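Local coordinates for S-adenosylmethionine:tRNA ribosyltransferase-isomerase (Thermotoga maritima, PDB 1VKY), which probably transfers and isomerises the ribose moiety of S-adenosylmethionine onto the 7-aminomethyl-7-deazaguanine base of tRNA, giving epoxyqueuosine, at residues Thr263-Glu268 and Gly281-Phe286; Ala271-Pro274 and Glu278-Gly281; Thr309-Val314 and Phe322-Tyr327. All blocks are in the same frame, centred on the assembly; numbering follows the deposited sequence.

Interaction 1 (Thr263-Glu268 and Gly281-Phe286)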
ATOM      1  N   THR B 263     -10.980 -10.442  12.444  1.00 24.56           N
ATOM      2  CA  THR B 263     -12.292 -10.983  12.772  1.00 20.89           C
ATOM      3  C   THR B 263     -12.195 -12.324  13.516  1.00 22.61           C
ATOM      4  O   THR B 263     -12.894 -12.552  14.510  1.00 23.56           O
ATOM      5  CB  THR B 263     -13.098 -11.166  11.489  1.00 23.52           C
ATOM      6  OG1 THR B 263     -13.318  -9.894  10.856  1.00 25.02           O
ATOM      7  CG2 THR B 263     -14.492 -11.689  11.808  1.00 24.12           C
ATOM      8  N   VAL B 264     -11.340 -13.219  13.017  1.00 21.76           N
ATOM      9  CA  VAL B 264     -11.152 -14.536  13.684  1.00 22.28           C
ATOM     10  C   VAL B 264     -10.740 -14.392  15.116  1.00 21.75           C
ATOM     11  O   VAL B 264     -11.301 -15.038  15.967  1.00 22.37           O
ATOM     12  CB  VAL B 264     -10.102 -15.377  12.957  1.00 22.12           C
ATOM     13  CG1 VAL B 264      -9.782 -16.663  13.739  1.00 24.28           C
ATOM     14  CG2 VAL B 264     -10.574 -15.714  11.562  1.00 26.02           C
ATOM     15  N   ARG B 265      -9.725 -13.568  15.390  1.00 24.60           N
ATOM     16  CA  ARG B 265      -9.235 -13.412  16.761  1.00 24.52           C
ATOM     17  C   ARG B 265     -10.296 -12.835  17.642  1.00 23.47           C
ATOM     18  O   ARG B 265     -10.453 -13.267  18.775  1.00 23.69           O
ATOM     19  CB  ARG B 265      -7.954 -12.550  16.812  1.00 28.55           C
ATOM     20  CG  ARG B 265      -6.784 -13.093  15.969  1.00 34.78           C
ATOM     21  CD  ARG B 265      -5.412 -12.257  16.066  1.00 38.93           C
ATOM     22  NE  ARG B 265      -5.672 -11.019  16.789  1.00 55.42           N
ATOM     23  CZ  ARG B 265      -5.741  -9.803  16.273  1.00 62.46           C
ATOM     24  NH1 ARG B 265      -5.490  -9.584  14.990  1.00 65.12           N
ATOM     25  NH2 ARG B 265      -6.061  -8.780  17.076  1.00 66.02           N
ATOM     26  N   THR B 266     -11.095 -11.898  17.138  1.00 22.51           N
ATOM     27  CA  THR B 266     -12.182 -11.339  17.946  1.00 21.70           C
ATOM     28  C   THR B 266     -13.244 -12.355  18.273  1.00 19.94           C
ATOM     29  O   THR B 266     -13.647 -12.496  19.422  1.00 21.21           O
ATOM     30  CB  THR B 266     -12.811 -10.096  17.214  1.00 25.67           C
ATOM     31  OG1 THR B 266     -11.857  -9.012  17.281  1.00 25.63           O
ATOM     32  CG2 THR B 266     -14.060  -9.591  17.977  1.00 23.95           C
ATOM     33  N   LEU B 267     -13.712 -13.078  17.265  1.00 19.19           N
ATOM     34  CA  LEU B 267     -14.731 -14.077  17.486  1.00 20.67           C
ATOM     35  C   LEU B 267     -14.297 -15.264  18.368  1.00 21.59           C
ATOM     36  O   LEU B 267     -15.088 -15.746  19.208  1.00 21.63           O
ATOM     37  CB  LEU B 267     -15.249 -14.583  16.151  1.00 24.09           C
ATOM     38  CG  LEU B 267     -16.023 -13.570  15.272  1.00 20.87           C
ATOM     39  CD1 LEU B 267     -16.301 -14.317  13.957  1.00 25.20           C
ATOM     40  CD2 LEU B 267     -17.296 -13.053  15.907  1.00 21.65           C
ATOM     41  N   GLU B 268     -13.076 -15.761  18.162  1.00 23.65           N
ATOM     42  CA  GLU B 268     -12.573 -16.860  19.014  1.00 24.10           C
ATOM     43  C   GLU B 268     -12.263 -16.426  20.450  1.00 24.82           C
ATOM     44  O   GLU B 268     -12.350 -17.220  21.402  1.00 26.71           O
ATOM     45  CB  GLU B 268     -11.373 -17.543  18.347  1.00 23.53           C
ATOM     46  CG  GLU B 268     -11.749 -18.264  17.065  1.00 19.17           C
ATOM     47  CD  GLU B 268     -12.832 -19.328  17.237  1.00 21.24           C
ATOM     48  OE1 GLU B 268     -12.749 -20.115  18.211  1.00 22.32           O
ATOM     49  OE2 GLU B 268     -13.762 -19.406  16.406  1.00 25.97           O
ATOM     50  N   GLY B 281     -13.563  -5.298  24.638  1.00 27.43           N
ATOM     51  CA  GLY B 281     -12.409  -5.725  25.424  1.00 26.75           C
ATOM     52  C   GLY B 281     -11.144  -5.693  24.628  1.00 28.77           C
ATOM     53  O   GLY B 281     -11.090  -5.144  23.540  1.00 30.17           O
ATOM     54  N   LYS B 282     -10.094  -6.277  25.197  1.00 30.52           N
ATOM     55  CA  LYS B 282      -8.810  -6.398  24.544  1.00 34.01           C
ATOM     56  C   LYS B 282      -8.592  -7.869  24.417  1.00 32.20           C
ATOM     57  O   LYS B 282      -8.997  -8.633  25.296  1.00 31.98           O
ATOM     58  CB  LYS B 282      -7.697  -5.815  25.411  1.00 37.03           C
ATOM     59  CG  LYS B 282      -7.690  -4.314  25.463  1.00 44.43           C
ATOM     60  CD  LYS B 282      -6.583  -3.800  26.381  1.00 51.18           C
ATOM     61  CE  LYS B 282      -5.834  -2.625  25.740  1.00 58.91           C
ATOM     62  NZ  LYS B 282      -5.193  -1.740  26.786  1.00 61.44           N
ATOM     63  N   THR B 283      -7.995  -8.274  23.321  1.00 34.30           N
ATOM     64  CA  THR B 283      -7.677  -9.664  23.151  1.00 35.53           C
ATOM     65  C   THR B 283      -6.184  -9.889  23.069  1.00 32.22           C
ATOM     66  O   THR B 283      -5.496  -9.238  22.307  1.00 30.81           O
ATOM     67  CB  THR B 283      -8.392 -10.278  21.950  1.00 35.26           C
ATOM     68  OG1 THR B 283      -7.934 -11.644  21.817  1.00 40.71           O
ATOM     69  CG2 THR B 283      -8.051  -9.592  20.621  1.00 35.10           C
ATOM     70  N   ASP B 284      -5.724 -10.851  23.867  1.00 32.54           N
ATOM     71  CA  ASP B 284      -4.352 -11.377  23.859  1.00 36.47           C
ATOM     72  C   ASP B 284      -4.215 -12.703  23.120  1.00 32.64           C
ATOM     73  O   ASP B 284      -3.129 -13.257  23.073  1.00 29.94           O
ATOM     74  CB  ASP B 284      -3.947 -11.664  25.324  1.00 41.64           C
ATOM     75  CG  ASP B 284      -3.098 -10.582  25.913  1.00 53.03           C
ATOM     76  OD1 ASP B 284      -2.331  -9.956  25.142  1.00 62.82           O
ATOM     77  OD2 ASP B 284      -3.123 -10.316  27.147  1.00 67.84           O
ATOM     78  N   LEU B 285      -5.328 -13.241  22.615  1.00 28.76           N
ATOM     79  CA  LEU B 285      -5.388 -14.649  22.186  1.00 28.52           C
ATOM     80  C   LEU B 285      -4.383 -14.909  21.106  1.00 28.77           C
ATOM     81  O   LEU B 285      -4.353 -14.161  20.119  1.00 29.80           O
ATOM     82  CB  LEU B 285      -6.802 -14.979  21.695  1.00 26.92           C
ATOM     83  CG  LEU B 285      -7.008 -16.417  21.163  1.00 31.09           C
ATOM     84  CD1 LEU B 285      -6.769 -17.452  22.255  1.00 33.94           C
ATOM     85  CD2 LEU B 285      -8.425 -16.567  20.627  1.00 32.69           C
ATOM     86  N   PHE B 286      -3.543 -15.936  21.289  1.00 24.55           N
ATOM     87  CA  PHE B 286      -2.568 -16.340  20.308  1.00 24.87           C
ATOM     88  C   PHE B 286      -2.988 -17.700  19.715  1.00 25.91           C
ATOM     89  O   PHE B 286      -3.053 -18.683  20.439  1.00 28.33           O
ATOM     90  CB  PHE B 286      -1.163 -16.455  20.946  1.00 27.49           C
ATOM     91  CG  PHE B 286      -0.106 -16.884  19.985  1.00 28.05           C
ATOM     92  CD1 PHE B 286       0.292 -16.056  18.978  1.00 28.83           C
ATOM     93  CD2 PHE B 286       0.460 -18.129  20.058  1.00 28.69           C
ATOM     94  CE1 PHE B 286       1.231 -16.452  18.066  1.00 31.93           C
ATOM     95  CE2 PHE B 286       1.419 -18.521  19.136  1.00 30.81           C
ATOM     96  CZ  PHE B 286       1.805 -17.672  18.164  1.00 32.24           C
TER
HETATM   97  O   HOH W   1      -5.583 -11.826  19.559  1.00 48.11           O
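T283 OG1 is gripped from two directions beside R265. It accepts the backbone N of L285 at 3.2 Å, nearly straight at 165°, which makes an ST turn. It is also hydrogen-bonded to the hydroxyl of T269, one turn further along the helix of R265. The turn lies in the loop after strand 279-281, where the loop passes helix 261-270. The T283 hydroxyl stands opposite its own N across the first torsion (chi1 176°), which leaves CG2 in the crowded position between N and the carbonyl carbon. That methyl lies near the guanidinium plane of R265, at the edge, with CG2 4.1 Å from NH2. The two side chains cross at about a right angle. Replacing T283 with an alanine would probably leave the L285 amide without its side-chain acceptor, T269 without this hydroxyl partner, and the edge of R265 without its methyl neighbour.

A water joins the same two segments. The water accepts from R265 NE at 2.9 Å, in the guanidinium plane. The same water donates to L285 O at 2.7 Å. The bend at R265 chi3 (-9°) places NE beside it.

Beyond the polar bridge the contact is apolar. L285 CB points toward the helix, and branch CD2 does the touching. The E268 carboxylate turns away from this contact. It forms a salt bridge with R272 and takes the backbone amides of K294, L295 and V296. This leaves the base of the glutamate to meet the leucine, with L285 CD2 3.8 Å from E268 C and 3.9 Å from E268 CB.

Interaction 2 (Ala271-Pro274 and Glu278-Gly281)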
ATOM      1  N   ALA B 271     -15.899 -16.290  22.004  1.00 26.33           N
ATOM      2  CA  ALA B 271     -16.366 -17.675  22.124  1.00 25.11           C
ATOM      3  C   ALA B 271     -15.877 -18.300  23.435  1.00 29.65           C
ATOM      4  O   ALA B 271     -16.438 -19.290  23.868  1.00 29.69           O
ATOM      5  CB  ALA B 271     -15.858 -18.537  20.961  1.00 24.41           C
ATOM      6  N   ARG B 272     -14.799 -17.773  24.021  1.00 25.94           N
ATOM      7  CA  ARG B 272     -14.214 -18.355  25.220  1.00 25.67           C
ATOM      8  C   ARG B 272     -14.568 -17.534  26.468  1.00 29.97           C
ATOM      9  O   ARG B 272     -13.983 -17.743  27.515  1.00 29.79           O
ATOM     10  CB  ARG B 272     -12.699 -18.456  25.068  1.00 26.91           C
ATOM     11  CG  ARG B 272     -12.311 -19.548  24.034  1.00 23.94           C
ATOM     12  CD  ARG B 272     -10.937 -19.490  23.551  1.00 23.87           C
ATOM     13  NE  ARG B 272     -10.635 -20.701  22.762  1.00 26.96           N
ATOM     14  CZ  ARG B 272     -11.056 -20.957  21.535  1.00 26.85           C
ATOM     15  NH1 ARG B 272     -11.825 -20.095  20.872  1.00 29.99           N
ATOM     16  NH2 ARG B 272     -10.734 -22.103  20.946  1.00 25.17           N
ATOM     17  N   LEU B 273     -15.523 -16.613  26.357  1.00 29.60           N
ATOM     18  CA  LEU B 273     -15.923 -15.803  27.497  1.00 27.39           C
ATOM     19  C   LEU B 273     -17.315 -16.185  27.868  1.00 28.24           C
ATOM     20  O   LEU B 273     -18.033 -16.792  27.083  1.00 25.76           O
ATOM     21  CB  LEU B 273     -15.931 -14.323  27.134  1.00 30.05           C
ATOM     22  CG  LEU B 273     -14.589 -13.689  26.828  1.00 34.16           C
ATOM     23  CD1 LEU B 273     -14.799 -12.295  26.241  1.00 34.18           C
ATOM     24  CD2 LEU B 273     -13.725 -13.649  28.068  1.00 37.21           C
ATOM     25  N   PRO B 274     -17.749 -15.819  29.069  1.00 31.39           N
ATOM     26  CA  PRO B 274     -19.134 -16.086  29.415  1.00 32.18           C
ATOM     27  C   PRO B 274     -20.056 -15.350  28.435  1.00 31.38           C
ATOM     28  O   PRO B 274     -19.679 -14.350  27.868  1.00 31.74           O
ATOM     29  CB  PRO B 274     -19.291 -15.536  30.837  1.00 32.43           C
ATOM     30  CG  PRO B 274     -17.997 -14.978  31.268  1.00 36.71           C
ATOM     31  CD  PRO B 274     -17.006 -15.113  30.135  1.00 29.81           C
ATOM     32  N   GLU B 278     -23.369  -8.202  24.264  1.00 23.55           N
ATOM     33  CA  GLU B 278     -22.455  -7.380  23.527  1.00 25.84           C
ATOM     34  C   GLU B 278     -21.138  -7.489  24.249  1.00 23.58           C
ATOM     35  O   GLU B 278     -21.116  -7.774  25.461  1.00 25.32           O
ATOM     36  CB  GLU B 278     -22.943  -5.905  23.516  1.00 26.77           C
ATOM     37  CG  GLU B 278     -23.314  -5.438  24.915  1.00 27.53           C
ATOM     38  CD  GLU B 278     -23.862  -3.997  25.003  1.00 32.46           C
ATOM     39  OE1 GLU B 278     -24.079  -3.370  23.955  1.00 40.16           O
ATOM     40  OE2 GLU B 278     -24.047  -3.498  26.144  1.00 35.54           O
ATOM     41  N   TYR B 279     -20.050  -7.291  23.508  1.00 23.51           N
ATOM     42  CA  TYR B 279     -18.705  -7.380  24.058  1.00 22.93           C
ATOM     43  C   TYR B 279     -17.809  -6.249  23.638  1.00 24.52           C
ATOM     44  O   TYR B 279     -17.767  -5.873  22.467  1.00 26.10           O
ATOM     45  CB  TYR B 279     -18.024  -8.687  23.607  1.00 21.16           C
ATOM     46  CG  TYR B 279     -18.749  -9.957  23.930  1.00 19.99           C
ATOM     47  CD1 TYR B 279     -19.808 -10.367  23.162  1.00 24.02           C
ATOM     48  CD2 TYR B 279     -18.352 -10.772  25.002  1.00 26.83           C
ATOM     49  CE1 TYR B 279     -20.445 -11.539  23.410  1.00 24.56           C
ATOM     50  CE2 TYR B 279     -18.993 -11.959  25.256  1.00 19.99           C
ATOM     51  CZ  TYR B 279     -20.043 -12.327  24.455  1.00 24.49           C
ATOM     52  OH  TYR B 279     -20.732 -13.472  24.677  1.00 26.23           O
ATOM     53  N   VAL B 280     -17.019  -5.752  24.586  1.00 24.09           N
ATOM     54  CA  VAL B 280     -15.928  -4.846  24.295  1.00 24.36           C
ATOM     55  C   VAL B 280     -14.763  -5.289  25.170  1.00 26.60           C
ATOM     56  O   VAL B 280     -14.971  -5.610  26.330  1.00 28.21           O
ATOM     57  CB  VAL B 280     -16.258  -3.378  24.665  1.00 23.93           C
ATOM     58  CG1 VAL B 280     -15.040  -2.497  24.486  1.00 27.65           C
ATOM     59  CG2 VAL B 280     -17.381  -2.837  23.792  1.00 28.85           C
ATOM     60  N   GLY B 281     -13.563  -5.298  24.638  1.00 27.43           N
ATOM     61  CA  GLY B 281     -12.409  -5.725  25.424  1.00 26.75           C
ATOM     62  C   GLY B 281     -11.144  -5.693  24.628  1.00 28.77           C
ATOM     63  O   GLY B 281     -11.090  -5.144  23.540  1.00 30.17           O
TER
HETATM   64  O   HOH W   2     -19.360 -15.974  24.917  1.00 48.52           O
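L273 and Y279 meet through one methyl and one ring carbon, L273 CD1 and Y279 CD2, 4.1 Å apart. The methyl comes obliquely to the ring. The two side chains run past each other in opposite directions. P274 makes the second touch with its carbonyl: P274 O lies near the ring plane, at the edge, 3.6 Å from Y279 CE2. The contact is small and in part apolar, and L273 and P274 are exposed while Y279 is buried.

The phenol oxygen carries the polar part. A water is hydrogen-bonded to Y279 OH at 2.9 Å and to L273 O at 2.7 Å. It therefore ties the tyrosine to the backbone just ahead of P274. Y279 OH also accepts the backbone N of Q276, in the short connection between the two segments. The phenol oxygen is thus held by the Q276 amide and by the water.

The next shell sets the position of these groups. Y279 CG lies opposite its carbonyl carbon (chi1 -56°), which sets the ring beside L273 and P274. Y236 of strand 234-238 touches both L273 and Y279, so the pair packs on a common neighbour. V243 of helix 240-252 also touches the tyrosine.

The loop is the return arm of a beta-alpha-beta crossover from strand 256-259 through helix 261-270. It delivers the chain to strand 279-281, the outermost strand on this side of the mixed sheet. There Y279 and G281 share backbone hydrogen bonds with V238 and Y236, antiparallel to strand 234-238.

Interaction 3 (Thr309-Val314 and Phe322-Tyr327)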
ATOM      1  N   THR B 309       2.989 -14.584  12.191  1.00 24.90           N
ATOM      2  CA  THR B 309       1.970 -15.122  13.079  1.00 26.70           C
ATOM      3  C   THR B 309       0.632 -15.273  12.384  1.00 28.52           C
ATOM      4  O   THR B 309      -0.174 -16.093  12.802  1.00 29.29           O
ATOM      5  CB  THR B 309       1.798 -14.296  14.349  1.00 29.49           C
ATOM      6  OG1 THR B 309       1.472 -12.947  13.988  1.00 34.05           O
ATOM      7  CG2 THR B 309       3.071 -14.196  15.114  1.00 34.03           C
ATOM      8  N   LEU B 310       0.364 -14.498  11.326  1.00 27.83           N
ATOM      9  CA  LEU B 310      -0.884 -14.683  10.576  1.00 28.42           C
ATOM     10  C   LEU B 310      -0.904 -16.023   9.835  1.00 27.40           C
ATOM     11  O   LEU B 310      -1.927 -16.663   9.737  1.00 24.64           O
ATOM     12  CB  LEU B 310      -1.133 -13.521   9.604  1.00 28.00           C
ATOM     13  CG  LEU B 310      -1.225 -12.142  10.289  1.00 37.53           C
ATOM     14  CD1 LEU B 310      -1.610 -11.060   9.306  1.00 46.52           C
ATOM     15  CD2 LEU B 310      -2.256 -12.181  11.394  1.00 41.95           C
ATOM     16  N   LEU B 311       0.231 -16.422   9.294  1.00 25.64           N
ATOM     17  CA  LEU B 311       0.360 -17.733   8.667  1.00 27.17           C
ATOM     18  C   LEU B 311       0.147 -18.837   9.697  1.00 24.93           C
ATOM     19  O   LEU B 311      -0.526 -19.857   9.434  1.00 25.86           O
ATOM     20  CB  LEU B 311       1.748 -17.871   7.965  1.00 27.60           C
ATOM     21  CG  LEU B 311       2.009 -19.208   7.314  1.00 29.83           C
ATOM     22  CD1 LEU B 311       0.849 -19.613   6.387  1.00 37.29           C
ATOM     23  CD2 LEU B 311       3.366 -19.168   6.582  1.00 32.74           C
ATOM     24  N   MET B 312       0.653 -18.640  10.901  1.00 24.09           N
ATOM     25  CA  MET B 312       0.423 -19.622  11.971  1.00 25.42           C
ATOM     26  C   MET B 312      -1.085 -19.753  12.306  1.00 26.49           C
ATOM     27  O   MET B 312      -1.585 -20.850  12.533  1.00 23.40           O
ATOM     28  CB  MET B 312       1.197 -19.261  13.234  1.00 27.47           C
ATOM     29  CG  MET B 312       2.730 -19.285  13.079  1.00 28.22           C
ATOM     30  SD  MET B 312       3.474 -18.463  14.504  1.00 30.84           S
ATOM     31  CE  MET B 312       5.174 -18.408  13.889  1.00 36.40           C
ATOM     32  N   LEU B 313      -1.808 -18.637  12.311  1.00 25.51           N
ATOM     33  CA  LEU B 313      -3.258 -18.680  12.583  1.00 22.33           C
ATOM     34  C   LEU B 313      -3.982 -19.433  11.469  1.00 22.68           C
ATOM     35  O   LEU B 313      -4.810 -20.280  11.731  1.00 22.30           O
ATOM     36  CB  LEU B 313      -3.788 -17.261  12.696  1.00 25.25           C
ATOM     37  CG  LEU B 313      -5.266 -16.973  12.988  1.00 24.41           C
ATOM     38  CD1 LEU B 313      -5.412 -15.541  13.547  1.00 29.25           C
ATOM     39  CD2 LEU B 313      -6.124 -17.145  11.762  1.00 28.92           C
ATOM     40  N   VAL B 314      -3.708 -19.100  10.214  1.00 23.86           N
ATOM     41  CA  VAL B 314      -4.358 -19.779   9.107  1.00 26.52           C
ATOM     42  C   VAL B 314      -4.003 -21.274   9.068  1.00 25.67           C
ATOM     43  O   VAL B 314      -4.843 -22.127   8.764  1.00 24.60           O
ATOM     44  CB  VAL B 314      -4.035 -19.087   7.755  1.00 27.47           C
ATOM     45  CG1 VAL B 314      -4.640 -19.827   6.647  1.00 36.06           C
ATOM     46  CG2 VAL B 314      -4.587 -17.669   7.775  1.00 27.36           C
ATOM     47  N   PHE B 322      -1.591 -28.952   5.123  1.00 27.15           N
ATOM     48  CA  PHE B 322      -2.467 -28.584   4.004  1.00 24.56           C
ATOM     49  C   PHE B 322      -2.205 -27.130   3.616  1.00 25.00           C
ATOM     50  O   PHE B 322      -2.091 -26.811   2.449  1.00 25.74           O
ATOM     51  CB  PHE B 322      -3.908 -28.811   4.455  1.00 24.65           C
ATOM     52  CG  PHE B 322      -4.968 -28.590   3.387  1.00 26.22           C
ATOM     53  CD1 PHE B 322      -4.787 -29.002   2.079  1.00 29.43           C
ATOM     54  CD2 PHE B 322      -6.190 -28.028   3.723  1.00 24.66           C
ATOM     55  CE1 PHE B 322      -5.797 -28.830   1.127  1.00 28.94           C
ATOM     56  CE2 PHE B 322      -7.181 -27.845   2.756  1.00 27.99           C
ATOM     57  CZ  PHE B 322      -6.964 -28.241   1.465  1.00 26.52           C
ATOM     58  N   VAL B 323      -2.113 -26.212   4.588  1.00 27.43           N
ATOM     59  CA  VAL B 323      -1.930 -24.821   4.223  1.00 25.53           C
ATOM     60  C   VAL B 323      -0.552 -24.616   3.604  1.00 28.00           C
ATOM     61  O   VAL B 323      -0.382 -23.827   2.652  1.00 27.81           O
ATOM     62  CB  VAL B 323      -2.196 -23.836   5.410  1.00 28.39           C
ATOM     63  CG1 VAL B 323      -0.949 -23.567   6.218  1.00 33.60           C
ATOM     64  CG2 VAL B 323      -2.688 -22.515   4.850  1.00 38.06           C
ATOM     65  N   MET B 324       0.449 -25.336   4.106  1.00 27.71           N
ATOM     66  CA  MET B 324       1.807 -25.222   3.506  1.00 27.42           C
ATOM     67  C   MET B 324       1.858 -25.756   2.076  1.00 27.75           C
ATOM     68  O   MET B 324       2.503 -25.182   1.258  1.00 28.39           O
ATOM     69  CB  MET B 324       2.858 -25.873   4.414  1.00 28.70           C
ATOM     70  CG  MET B 324       2.927 -25.186   5.796  1.00 33.70           C
ATOM     71  SD  MET B 324       3.319 -23.377   5.851  1.00 44.94           S
ATOM     72  CE  MET B 324       2.262 -22.469   4.774  1.00 61.38           C
ATOM     73  N   GLU B 325       1.141 -26.844   1.793  1.00 31.11           N
ATOM     74  CA  GLU B 325       0.969 -27.353   0.424  1.00 30.40           C
ATOM     75  C   GLU B 325       0.290 -26.277  -0.454  1.00 28.35           C
ATOM     76  O   GLU B 325       0.748 -25.948  -1.543  1.00 26.11           O
ATOM     77  CB  GLU B 325       0.156 -28.667   0.510  1.00 32.27           C
ATOM     78  CG  GLU B 325      -0.450 -29.203  -0.776  1.00 38.40           C
ATOM     79  CD  GLU B 325      -1.104 -30.587  -0.602  1.00 45.24           C
ATOM     80  OE1 GLU B 325      -1.936 -30.790   0.342  1.00 62.64           O
ATOM     81  N   ALA B 326      -0.770 -25.664   0.057  1.00 25.89           N
ATOM     82  CA  ALA B 326      -1.480 -24.588  -0.665  1.00 27.78           C
ATOM     83  C   ALA B 326      -0.567 -23.393  -0.977  1.00 27.06           C
ATOM     84  O   ALA B 326      -0.635 -22.797  -2.059  1.00 27.99           O
ATOM     85  CB  ALA B 326      -2.697 -24.127   0.143  1.00 27.15           C
ATOM     86  N   TYR B 327       0.245 -22.998  -0.007  1.00 26.66           N
ATOM     87  CA  TYR B 327       1.168 -21.879  -0.223  1.00 27.63           C
ATOM     88  C   TYR B 327       2.272 -22.219  -1.238  1.00 31.04           C
ATOM     89  O   TYR B 327       2.686 -21.371  -2.036  1.00 31.29           O
ATOM     90  CB  TYR B 327       1.810 -21.438   1.086  1.00 27.51           C
ATOM     91  CG  TYR B 327       1.017 -20.393   1.802  1.00 24.63           C
ATOM     92  CD1 TYR B 327      -0.276 -20.658   2.243  1.00 24.24           C
ATOM     93  CD2 TYR B 327       1.548 -19.130   2.050  1.00 25.69           C
ATOM     94  CE1 TYR B 327      -1.007 -19.666   2.949  1.00 24.54           C
ATOM     95  CE2 TYR B 327       0.820 -18.138   2.720  1.00 27.05           C
ATOM     96  CZ  TYR B 327      -0.455 -18.417   3.172  1.00 24.48           C
ATOM     97  OH  TYR B 327      -1.163 -17.444   3.860  1.00 27.50           O
TER
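L311 holds CG opposite its backbone N (chi1 178°), which sets CD1 against M324 and Y327. M324 bends at its second and third torsions and brings CE back to meet it. The motif is a pair of consecutive helices, 309-318 and 320-332, packed through buried apolar side chains. The axes of segments 309-314 and 322-327 come within 10.7 Å, with 121° between their N-to-C directions, nearer to perpendicular than to antiparallel.

L311 CD1 makes most of the contact. It meets M324 CE tip to tip at 3.6 Å. It also sits over one face of the Y327 ring, 4.0 Å from the centroid and offset toward the rim, which is a CH-pi contact. The nearest ring atom to this methyl is Y327 CZ. V323 CG1 lies further off from the same methyl.

The tyrosine is held from several sides. Its OH is hydrogen-bonded to the backbone N of H304, and the ring of Y20 meets it edge-to-face. Both helices also touch strand 343-346 of the mixed sheet: V314 packs on I346, while A326 and Y327 pack on M344.

The second patch lies where the helix backbones come nearest. V314 and V323 point at each other and cross at about a right angle, with V314 CG1 3.8 Å from V323 CG2.

Interactions 1 and 2 overlap along the chain and share G281; interaction 3 follows both. The centres of interactions 1 and 2 are about 9 Å apart. Both involve the chain that runs from helix 261-270 to edge strand 279-281 and on into the loop. Interaction 3 has its centre about 19 Å from that of interaction 1. The two still touch: R265 CG packs on L313 CD1 at 3.7 Å, and F286 meets T309 and M312. Interactions 2 and 3 lie about 27 Å apart between centres and do not touch. Helix 261-270 packs on helix 309-318, which in turn packs on helix 320-332; both of these touch strand 343-346 of the same sheet.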